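Local coordinates for protein endo-beta-1,4-glucanase (cellulase B) (Bacillus halodurans, PDB 4V2X) that probably hydrolyses beta-1,4-linked glucans such as cellulose, as a tri-modular family 5 glycoside hydrolase with Ig-like and carbohydrate-binding CBM46 modules, at residues A[155-160]-A[166-171]. Sequence-based numbering, arbitrary orientation.
With GOL (glycerol), chain G.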
loop_
_atom_site.group_PDB
_atom_site.type_symbol
_atom_site.label_atom_id
_atom_site.label_comp_id
_atom_site.label_asym_id
_atom_site.label_seq_id
_atom_site.Cartn_x
_atom_site.Cartn_y
_atom_site.Cartn_z
ATOM N N TRP A 155 6.825 10.746 -18.247
ATOM C CA TRP A 155 6.013 10.169 -19.338
ATOM C C TRP A 155 6.824 9.728 -20.542
ATOM O O TRP A 155 6.287 9.080 -21.439
ATOM C CB TRP A 155 4.896 11.128 -19.788
ATOM C CG TRP A 155 5.377 12.445 -20.281
ATOM C CD1 TRP A 155 5.515 13.584 -19.547
ATOM C CD2 TRP A 155 5.781 12.776 -21.614
ATOM N NE1 TRP A 155 5.979 14.601 -20.336
ATOM C CE2 TRP A 155 6.158 14.133 -21.609
ATOM C CE3 TRP A 155 5.869 12.055 -22.810
ATOM C CZ2 TRP A 155 6.610 14.791 -22.750
ATOM C CZ3 TRP A 155 6.321 12.711 -23.944
ATOM C CH2 TRP A 155 6.683 14.066 -23.905
ATOM N N LEU A 156 8.108 10.066 -20.574
ATOM C CA LEU A 156 8.984 9.548 -21.610
ATOM C C LEU A 156 9.366 8.085 -21.352
ATOM O O LEU A 156 9.515 7.320 -22.297
ATOM C CB LEU A 156 10.233 10.409 -21.751
ATOM C CG LEU A 156 9.985 11.795 -22.357
ATOM C CD1 LEU A 156 11.156 12.727 -22.098
ATOM C CD2 LEU A 156 9.680 11.707 -23.846
ATOM N N TRP A 157 9.535 7.695 -20.087
ATOM C CA TRP A 157 9.916 6.306 -19.780
ATOM C C TRP A 157 9.536 5.777 -18.386
ATOM O O TRP A 157 9.315 4.579 -18.234
ATOM C CB TRP A 157 11.423 6.090 -20.019
ATOM C CG TRP A 157 12.296 7.000 -19.213
ATOM C CD1 TRP A 157 12.711 8.254 -19.566
ATOM C CD2 TRP A 157 12.854 6.744 -17.921
ATOM N NE1 TRP A 157 13.494 8.788 -18.584
ATOM C CE2 TRP A 157 13.594 7.889 -17.555
ATOM C CE3 TRP A 157 12.809 5.658 -17.036
ATOM C CZ2 TRP A 157 14.276 7.984 -16.344
ATOM C CZ3 TRP A 157 13.483 5.754 -15.827
ATOM C CH2 TRP A 157 14.207 6.909 -15.493
ATOM N N ILE A 158 9.457 6.633 -17.367
ATOM C CA ILE A 158 9.236 6.127 -16.010
ATOM C C ILE A 158 7.885 5.387 -15.918
ATOM O O ILE A 158 7.771 4.351 -15.252
ATOM C CB ILE A 158 9.340 7.249 -14.950
ATOM C CG1 ILE A 158 10.783 7.737 -14.842
ATOM C CG2 ILE A 158 8.847 6.743 -13.596
ATOM C CD1 ILE A 158 10.962 8.996 -14.015
ATOM N N TYR A 159 6.890 5.907 -16.632
ATOM C CA TYR A 159 5.540 5.328 -16.671
ATOM C C TYR A 159 5.502 3.860 -17.121
ATOM O O TYR A 159 4.498 3.177 -16.897
ATOM C CB TYR A 159 4.643 6.151 -17.604
ATOM C CG TYR A 159 4.891 5.810 -19.049
ATOM C CD1 TYR A 159 6.009 6.303 -19.709
ATOM C CD2 TYR A 159 4.035 4.958 -19.741
ATOM C CE1 TYR A 159 6.271 5.970 -21.017
ATOM C CE2 TYR A 159 4.287 4.621 -21.058
ATOM C CZ TYR A 159 5.411 5.134 -21.685
ATOM O OH TYR A 159 5.696 4.821 -22.988
ATOM N N GLU A 160 6.565 3.401 -17.789
ATOM C CA GLU A 160 6.678 2.018 -18.263
ATOM C C GLU A 160 6.807 1.018 -17.131
ATOM O O GLU A 160 6.690 -0.181 -17.369
ATOM C CB GLU A 160 7.923 1.836 -19.149
ATOM C CG GLU A 160 7.918 2.569 -20.481
ATOM C CD GLU A 160 9.228 2.385 -21.239
ATOM O OE1 GLU A 160 9.907 1.348 -21.061
ATOM O OE2 GLU A 160 9.589 3.281 -22.014
ATOM N N ASN A 166 12.074 -3.813 -13.384
ATOM C CA ASN A 166 13.519 -3.716 -13.185
ATOM C C ASN A 166 14.189 -2.793 -14.210
ATOM O O ASN A 166 15.144 -2.097 -13.882
ATOM C CB ASN A 166 14.175 -5.108 -13.163
ATOM C CG ASN A 166 13.867 -5.893 -11.880
ATOM O OD1 ASN A 166 13.591 -7.092 -11.928
ATOM N ND2 ASN A 166 13.938 -5.224 -10.730
ATOM N N GLY A 167 13.678 -2.760 -15.437
ATOM C CA GLY A 167 14.227 -1.871 -16.463
ATOM C C GLY A 167 14.123 -0.401 -16.084
ATOM O O GLY A 167 15.091 0.360 -16.205
ATOM N N VAL A 168 12.945 0.009 -15.626
ATOM C CA VAL A 168 12.759 1.382 -15.167
ATOM C C VAL A 168 13.576 1.629 -13.908
ATOM O O VAL A 168 14.248 2.657 -13.792
ATOM C CB VAL A 168 11.271 1.709 -14.928
ATOM C CG1 VAL A 168 11.108 3.003 -14.144
ATOM C CG2 VAL A 168 10.539 1.801 -16.259
ATOM N N MET A 169 13.537 0.684 -12.973
ATOM C CA MET A 169 14.250 0.855 -11.707
ATOM C C MET A 169 15.761 1.025 -11.903
ATOM O O MET A 169 16.377 1.875 -11.257
ATOM C CB MET A 169 13.957 -0.309 -10.754
ATOM C CG MET A 169 12.682 -0.148 -9.929
ATOM S SD MET A 169 12.611 1.296 -8.831
ATOM C CE MET A 169 14.329 1.451 -8.380
ATOM N N VAL A 170 16.349 0.235 -12.799
ATOM C CA VAL A 170 17.780 0.349 -13.108
ATOM C C VAL A 170 18.141 1.752 -13.616
ATOM O O VAL A 170 19.105 2.354 -13.159
ATOM C CB VAL A 170 18.226 -0.716 -14.143
ATOM C CG1 VAL A 170 19.592 -0.384 -14.726
ATOM C CG2 VAL A 170 18.248 -2.102 -13.505
ATOM N N LYS A 171 17.358 2.258 -14.558
ATOM C CA LYS A 171 17.586 3.583 -15.137
ATOM C C LYS A 171 17.379 4.712 -14.120
ATOM O O LYS A 171 18.202 5.622 -14.009
ATOM C CB LYS A 171 16.650 3.769 -16.328
ATOM C CG LYS A 171 16.946 4.990 -17.178
ATOM C CD LYS A 171 16.132 4.949 -18.455
ATOM C CE LYS A 171 16.270 6.229 -19.259
ATOM N NZ LYS A 171 15.582 6.111 -20.562
HETATM C C1 GOL G . 13.314 2.765 -19.916
HETATM O O1 GOL G . 13.696 3.862 -20.746
HETATM C C2 GOL G . 13.718 1.478 -20.625
HETATM O O2 GOL G . 12.575 0.965 -21.322
HETATM C C3 GOL G . 14.244 0.476 -19.604
HETATM O O3 GOL G . 14.223 -0.852 -20.141
#
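W157 lies against K171 in a cation-pi contact within the family 5 (beta/alpha)8 barrel. The contact joins the short helix 153-158, which follows barrel strand 145-149, to helix 165-183, the helix leading on to strand 190-193. The indole of W157 packs between K171 and I158. With CG anti to the backbone N (chi1 -170°) and the chain extended beyond it, K171 lays its CG, CD and CE along one face of the W157 indole. K171 NZ stands 3.6 Å from the centroid of the W157 five-membered ring, 9° off the normal. K171 CD sits over the W157 six-membered ring in a CH-pi contact, 3.6 Å from its centroid. W157 NE1 is hydrogen-bonded to D153, and K171 NZ forms a salt bridge with E113, so both polar ends are held. V168 packs at the end of the six-membered ring and against the backbone: its CG1 lies 4.0 Å from W157 CZ3, and its CG2 touches the carbonyl O of W157 at 3.6 Å. I158 CG1 lies against the other face of the indole, off toward the rim. I158 CG2 is a looser neighbour of V168 CG1. E160 packs its CB against V168 CG2. A glycerol, probably from the crystallisation liquor, bridges the two segments: K171 NZ donates to its O1 (2.9 Å), and its O2 donates to E160 OE1 (2.7 Å).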